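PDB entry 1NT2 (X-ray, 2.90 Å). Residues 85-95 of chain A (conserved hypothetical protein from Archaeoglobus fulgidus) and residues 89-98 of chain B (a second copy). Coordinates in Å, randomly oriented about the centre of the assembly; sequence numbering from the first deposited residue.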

ATOM      1  N   GLU A  85       8.675  -3.451 -12.486  1.00 34.63           N
ATOM      2  CA  GLU A  85       7.413  -2.938 -11.982  1.00 35.14           C
ATOM      3  C   GLU A  85       7.601  -1.937 -10.865  1.00 34.75           C
ATOM      4  O   GLU A  85       6.866  -0.961 -10.776  1.00 36.08           O
ATOM      5  N   GLU A  86       8.584  -2.170 -10.009  1.00 34.14           N
ATOM      6  CA  GLU A  86       8.822  -1.247  -8.908  1.00 35.02           C
ATOM      7  C   GLU A  86       9.308   0.088  -9.457  1.00 34.13           C
ATOM      8  O   GLU A  86       8.748   1.145  -9.170  1.00 33.79           O
ATOM      9  N   ILE A  87      10.369   0.021 -10.244  1.00 33.78           N
ATOM     10  CA  ILE A  87      10.946   1.194 -10.868  1.00 33.10           C
ATOM     11  C   ILE A  87       9.841   1.933 -11.588  1.00 32.71           C
ATOM     12  O   ILE A  87       9.885   3.149 -11.732  1.00 31.89           O
ATOM     13  N   ASP A  88       8.846   1.179 -12.038  1.00 33.92           N
ATOM     14  CA  ASP A  88       7.721   1.748 -12.761  1.00 35.53           C
ATOM     15  C   ASP A  88       6.695   2.369 -11.843  1.00 34.64           C
ATOM     16  O   ASP A  88       6.072   3.372 -12.167  1.00 32.92           O
ATOM     17  N   GLU A  89       6.516   1.752 -10.691  1.00 35.29           N
ATOM     18  CA  GLU A  89       5.567   2.244  -9.728  1.00 36.30           C
ATOM     19  C   GLU A  89       5.926   3.676  -9.355  1.00 35.42           C
ATOM     20  O   GLU A  89       5.070   4.560  -9.357  1.00 34.71           O
ATOM     21  N   SER A  90       7.203   3.892  -9.047  1.00 34.24           N
ATOM     22  CA  SER A  90       7.718   5.202  -8.661  1.00 32.50           C
ATOM     23  C   SER A  90       7.591   6.211  -9.788  1.00 32.41           C
ATOM     24  O   SER A  90       7.161   7.340  -9.568  1.00 33.58           O
ATOM     25  N   ILE A  91       7.979   5.813 -10.993  1.00 31.21           N
ATOM     26  CA  ILE A  91       7.882   6.715 -12.124  1.00 30.64           C
ATOM     27  C   ILE A  91       6.537   7.416 -12.063  1.00 31.93           C
ATOM     28  O   ILE A  91       6.456   8.599 -12.352  1.00 32.42           O
ATOM     29  N   ASN A  92       5.496   6.679 -11.665  1.00 34.65           N
ATOM     30  CA  ASN A  92       4.117   7.192 -11.590  1.00 36.41           C
ATOM     31  C   ASN A  92       3.766   8.028 -10.383  1.00 36.19           C
ATOM     32  O   ASN A  92       3.287   9.142 -10.528  1.00 37.65           O
ATOM     33  N   MET A  93       3.964   7.483  -9.192  1.00 36.56           N
ATOM     34  CA  MET A  93       3.663   8.219  -7.970  1.00 37.35           C
ATOM     35  C   MET A  93       4.674   9.344  -7.748  1.00 36.48           C
ATOM     36  O   MET A  93       4.733   9.937  -6.679  1.00 37.01           O
ATOM     37  N   LEU A  94       5.480   9.622  -8.762  1.00 35.24           N
ATOM     38  CA  LEU A  94       6.467  10.685  -8.690  1.00 34.04           C
ATOM     39  C   LEU A  94       6.091  11.698  -9.756  1.00 36.15           C
ATOM     40  O   LEU A  94       6.702  12.749  -9.880  1.00 36.74           O
ATOM     41  N   ASN A  95       5.077  11.346 -10.534  1.00 38.56           N
ATOM     42  CA  ASN A  95       4.562  12.189 -11.599  1.00 40.49           C
ATOM     43  C   ASN A  95       3.305  12.760 -11.011  1.00 42.84           C
ATOM     44  O   ASN A  95       2.822  13.817 -11.408  1.00 42.83           O
TER
ATOM     45  N   GLU B  89      10.336   7.277  -0.211  1.00 35.29           N
ATOM     46  CA  GLU B  89       9.751   5.963  -0.181  1.00 36.30           C
ATOM     47  C   GLU B  89      10.430   5.086  -1.227  1.00 35.42           C
ATOM     48  O   GLU B  89      10.839   3.963  -0.935  1.00 34.71           O
ATOM     49  N   SER B  90      10.551   5.621  -2.440  1.00 34.24           N
ATOM     50  CA  SER B  90      11.171   4.918  -3.559  1.00 32.50           C
ATOM     51  C   SER B  90      12.637   4.626  -3.299  1.00 32.41           C
ATOM     52  O   SER B  90      13.107   3.518  -3.544  1.00 33.58           O
ATOM     53  N   ILE B  91      13.369   5.624  -2.818  1.00 31.21           N
ATOM     54  CA  ILE B  91      14.777   5.425  -2.536  1.00 30.64           C
ATOM     55  C   ILE B  91      14.939   4.090  -1.831  1.00 31.93           C
ATOM     56  O   ILE B  91      15.887   3.372  -2.103  1.00 32.42           O
ATOM     57  N   ASN B  92      13.994   3.763  -0.944  1.00 34.65           N
ATOM     58  CA  ASN B  92      14.021   2.526  -0.145  1.00 36.41           C
ATOM     59  C   ASN B  92      13.571   1.260  -0.833  1.00 36.19           C
ATOM     60  O   ASN B  92      14.297   0.279  -0.849  1.00 37.65           O
ATOM     61  N   MET B  93      12.359   1.262  -1.368  1.00 36.56           N
ATOM     62  CA  MET B  93      11.842   0.088  -2.061  1.00 37.35           C
ATOM     63  C   MET B  93      12.554  -0.113  -3.399  1.00 36.48           C
ATOM     64  O   MET B  93      12.127  -0.904  -4.229  1.00 37.01           O
ATOM     65  N   LEU B  94      13.638   0.621  -3.606  1.00 35.24           N
ATOM     66  CA  LEU B  94      14.421   0.506  -4.824  1.00 34.04           C
ATOM     67  C   LEU B  94      15.802   0.031  -4.408  1.00 36.15           C
ATOM     68  O   LEU B  94      16.662  -0.232  -5.236  1.00 36.74           O
ATOM     69  N   ASN B  95      15.996  -0.057  -3.100  1.00 38.56           N
ATOM     70  CA  ASN B  95      17.245  -0.505  -2.509  1.00 40.49           C
ATOM     71  C   ASN B  95      16.940  -1.914  -2.087  1.00 42.84           C
ATOM     72  O   ASN B  95      17.822  -2.757  -1.948  1.00 42.83           O
ATOM     73  N   GLU B  96      15.651  -2.126  -1.863  1.00 46.15           N
ATOM     74  CA  GLU B  96      15.095  -3.398  -1.457  1.00 49.42           C
ATOM     75  C   GLU B  96      15.051  -4.262  -2.713  1.00 48.63           C
ATOM     76  O   GLU B  96      15.238  -5.476  -2.658  1.00 48.85           O
ATOM     77  N   LYS B  97      14.825  -3.619  -3.850  1.00 47.11           N
ATOM     78  CA  LYS B  97      14.756  -4.327  -5.112  1.00 46.95           C
ATOM     79  C   LYS B  97      16.126  -4.572  -5.727  1.00 47.86           C
ATOM     80  O   LYS B  97      16.290  -5.519  -6.488  1.00 49.96           O
ATOM     81  N   LEU B  98      17.105  -3.728  -5.400  1.00 47.79           N
ATOM     82  CA  LEU B  98      18.460  -3.870  -5.944  1.00 48.34           C
ATOM     83  C   LEU B  98      19.259  -4.904  -5.174  1.00 48.81           C
ATOM     84  O   LEU B  98      20.007  -5.681  -5.757  1.00 48.95           O
TER

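The contact between these two copies is small, 332 Å² summed over both sides, and three side chains carry most of it: Glu A86, Leu B94 and Ser B90. Its centre is a near-symmetric pair of serines. The side chains between the helices at this point are small, and Ser A90 CA and Ser B90 CA lie 6.2 Å apart. Ser A90 and Ser B90 both direct their CA-to-CB bonds toward the other stretch, both take the m rotamer (chi1 -43°), and Ser A90 OG lies 3.5 Å from Ser B90 OG, a distance that leaves a hydrogen bond between them undecided. Each hydroxyl has another partner: Ser A90 OG donates a weak hydrogen bond of 3.3 Å to the backbone O of Glu A86, one turn earlier, and Ser B90 OG is satisfied elsewhere in the structure.

Around the serines, leucines supply the apolar cover. Leu B94 starts sideways, but its end comes nearer; with chi1 at -116°, between wells, and chi2 p, Leu B94 CD1 sits 3.5 Å from Glu A86 CG and 3.9 Å from Ser A90 OG. Leu B94 CD1 is also 4.3 Å from the backbone N of Ile A87, whose CA-to-CB bond points sideways. Leu A94 repeats the serine contact on the other copy, Leu A94 CD1 lying 3.9 Å from Ser B90 OG, with the same chi angles but a smaller covered area.

Glu A86 covers more than any other residue, 97 Å², and touches chain B with both its CG and its carboxylate. Its CA-to-CB bond points toward chain B. With chi1 t, Glu A86 CG lies 3.5 Å from Leu B94 CD1 and 3.7 Å from Lys B97 CG; chi2 p then turns the carboxylate toward Met B93. There Glu A86 OE1 lies 3.1 Å from Met B93 CB, a tight approach to carbon rather than a polar pairing. The CA-to-CB bond of Met B93 points toward chain A, and its side chain has an m, t, p conformation.

Lys B97 might look like the natural counterion for Glu A86, yet the closest contact between them is aliphatic. Its CA-to-CB bond points toward the other stretch, with chi1 and chi2 both m, while Lys B97 NZ forms a salt bridge with Glu B96 OE1 at 3.6 Å, within its own stretch. No clear hydrogen bond crosses between the stretches.

The rules to read here are plain: small residues where the backbones approach, leucine methyls beside them, and long charged side chains whose CG atoms meet, as in Glu A86 and Lys B97. The CA-to-CB bonds of Ile A91 and Ile B91 point away, and neither residue contacts the other stretch.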

ATOM      1  CB  GLU A  85       6.556  -4.096 -11.500  1.00 36.04           C
ATOM      2  CG  GLU A  85       6.388  -5.128 -12.575  1.00 38.74           C
ATOM      3  CD  GLU A  85       5.796  -6.400 -12.061  1.00 39.32           C
ATOM      4  OE1 GLU A  85       6.230  -6.842 -10.971  1.00 40.12           O
ATOM      5  OE2 GLU A  85       4.914  -6.953 -12.756  1.00 38.92           O
ATOM      6  CB  GLU A  86       9.860  -1.815  -7.938  1.00 36.39           C
ATOM      7  CG  GLU A  86      10.017  -0.987  -6.667  1.00 36.04           C
ATOM      8  CD  GLU A  86       8.804  -1.064  -5.749  1.00 35.08           C
ATOM      9  OE1 GLU A  86       8.680  -0.171  -4.881  1.00 35.74           O
ATOM     10  OE2 GLU A  86       7.988  -2.011  -5.884  1.00 31.41           O
ATOM     11  CB  ILE A  87      11.992   0.782 -11.897  1.00 33.17           C
ATOM     12  CG1 ILE A  87      13.087  -0.019 -11.206  1.00 33.71           C
ATOM     13  CG2 ILE A  87      12.561   2.000 -12.581  1.00 33.59           C
ATOM     14  CD1 ILE A  87      13.992  -0.721 -12.158  1.00 35.10           C
ATOM     15  CB  ASP A  88       7.045   0.679 -13.604  1.00 38.92           C
ATOM     16  CG  ASP A  88       7.077   1.013 -15.065  1.00 43.47           C
ATOM     17  OD1 ASP A  88       6.731   2.173 -15.399  1.00 45.95           O
ATOM     18  OD2 ASP A  88       7.449   0.132 -15.871  1.00 45.83           O
ATOM     19  CB  GLU A  89       5.588   1.346  -8.495  1.00 39.26           C
ATOM     20  CG  GLU A  89       4.440   1.607  -7.568  1.00 45.02           C
ATOM     21  CD  GLU A  89       3.122   1.556  -8.300  1.00 48.77           C
ATOM     22  OE1 GLU A  89       2.102   1.979  -7.709  1.00 51.91           O
ATOM     23  OE2 GLU A  89       3.111   1.088  -9.464  1.00 49.73           O
ATOM     24  CB  SER A  90       9.182   5.089  -8.268  1.00 31.09           C
ATOM     25  OG  SER A  90       9.378   3.946  -7.465  1.00 32.82           O
ATOM     26  CB  ILE A  91       7.960   5.966 -13.470  1.00 30.36           C
ATOM     27  CG1 ILE A  91       9.382   5.470 -13.739  1.00 29.31           C
ATOM     28  CG2 ILE A  91       7.508   6.880 -14.587  1.00 30.48           C
ATOM     29  CD1 ILE A  91      10.364   6.569 -14.019  1.00 28.16           C
ATOM     30  CB  ASN A  92       3.113   6.047 -11.663  1.00 38.91           C
ATOM     31  CG  ASN A  92       3.322   5.176 -12.876  1.00 43.56           C
ATOM     32  OD1 ASN A  92       3.499   5.673 -13.996  1.00 45.61           O
ATOM     33  ND2 ASN A  92       3.298   3.862 -12.666  1.00 45.44           N
ATOM     34  CB  MET A  93       3.662   7.272  -6.766  1.00 40.47           C
ATOM     35  CG  MET A  93       2.490   6.293  -6.733  1.00 43.10           C
ATOM     36  SD  MET A  93       2.770   4.946  -5.563  1.00 45.50           S
ATOM     37  CE  MET A  93       2.225   5.731  -4.017  1.00 44.72           C
ATOM     38  CB  LEU A  94       7.853  10.137  -8.969  1.00 30.92           C
ATOM     39  CG  LEU A  94       8.829  10.240  -7.813  1.00 30.37           C
ATOM     40  CD1 LEU A  94       8.293   9.534  -6.576  1.00 30.95           C
ATOM     41  CD2 LEU A  94      10.127   9.628  -8.256  1.00 30.40           C
ATOM     42  CB  ASN A  95       4.189  11.342 -12.807  1.00 39.72           C
ATOM     43  CG  ASN A  95       4.917  11.760 -14.035  1.00 40.07           C
ATOM     44  OD1 ASN A  95       5.035  12.950 -14.311  1.00 42.22           O
ATOM     45  ND2 ASN A  95       5.413  10.792 -14.791  1.00 40.29           N
TER
ATOM     46  CB  GLU B  89       8.255   6.070  -0.461  1.00 39.26           C
ATOM     47  CG  GLU B  89       7.517   4.799  -0.168  1.00 45.02           C
ATOM     48  CD  GLU B  89       7.813   4.302   1.225  1.00 48.77           C
ATOM     49  OE1 GLU B  89       7.455   3.141   1.526  1.00 51.91           O
ATOM     50  OE2 GLU B  89       8.400   5.079   2.017  1.00 49.73           O
ATOM     51  CB  SER B  90      11.054   5.753  -4.825  1.00 31.09           C
ATOM     52  OG  SER B  90       9.761   6.308  -4.917  1.00 32.82           O
ATOM     53  CB  ILE B  91      15.341   6.518  -1.605  1.00 30.36           C
ATOM     54  CG1 ILE B  91      15.479   7.850  -2.345  1.00 29.31           C
ATOM     55  CG2 ILE B  91      16.685   6.081  -1.064  1.00 30.48           C
ATOM     56  CD1 ILE B  91      16.551   7.851  -3.394  1.00 28.16           C
ATOM     57  CB  ASN B  92      13.184   2.684   1.119  1.00 38.91           C
ATOM     58  CG  ASN B  92      13.593   3.886   1.933  1.00 43.56           C
ATOM     59  OD1 ASN B  92      14.786   4.124   2.166  1.00 45.61           O
ATOM     60  ND2 ASN B  92      12.605   4.658   2.378  1.00 45.44           N
ATOM     61  CB  MET B  93      10.333   0.226  -2.289  1.00 40.47           C
ATOM     62  CG  MET B  93       9.491   0.126  -1.018  1.00 43.10           C
ATOM     63  SD  MET B  93       7.806   0.720  -1.279  1.00 45.50           S
ATOM     64  CE  MET B  93       7.032  -0.771  -1.972  1.00 44.72           C
ATOM     65  CB  LEU B  94      14.528   1.853  -5.511  1.00 30.92           C
ATOM     66  CG  LEU B  94      13.884   1.929  -6.882  1.00 30.37           C
ATOM     67  CD1 LEU B  94      12.409   1.558  -6.818  1.00 30.95           C
ATOM     68  CD2 LEU B  94      14.060   3.330  -7.392  1.00 30.40           C
ATOM     69  CB  ASN B  95      17.564   0.312  -1.267  1.00 39.72           C
ATOM     70  CG  ASN B  95      18.884   0.991  -1.364  1.00 40.07           C
ATOM     71  OD1 ASN B  95      19.862   0.389  -1.796  1.00 42.22           O
ATOM     72  ND2 ASN B  95      18.935   2.253  -0.962  1.00 40.29           N
ATOM     73  CB  GLU B  96      13.684  -3.161  -0.896  1.00 53.64           C
ATOM     74  CG  GLU B  96      12.787  -4.393  -0.832  1.00 61.36           C
ATOM     75  CD  GLU B  96      11.295  -4.038  -0.814  1.00 64.86           C
ATOM     76  OE1 GLU B  96      10.469  -4.954  -1.058  1.00 66.21           O
ATOM     77  OE2 GLU B  96      10.954  -2.855  -0.557  1.00 66.13           O
ATOM     78  CB  LYS B  97      13.870  -3.556  -6.095  1.00 46.05           C
ATOM     79  CG  LYS B  97      12.383  -3.669  -5.798  1.00 44.81           C
ATOM     80  CD  LYS B  97      11.820  -4.983  -6.318  1.00 45.47           C
ATOM     81  CE  LYS B  97      10.778  -5.595  -5.378  1.00 45.62           C
ATOM     82  NZ  LYS B  97      11.395  -6.339  -4.234  1.00 43.49           N
ATOM     83  CB  LEU B  98      19.210  -2.528  -5.909  1.00 49.45           C
ATOM     84  CG  LEU B  98      20.673  -2.370  -6.385  1.00 48.86           C
ATOM     85  CD1 LEU B  98      21.626  -3.080  -5.447  1.00 47.97           C
ATOM     86  CD2 LEU B  98      20.824  -2.896  -7.793  1.00 48.48           C
TER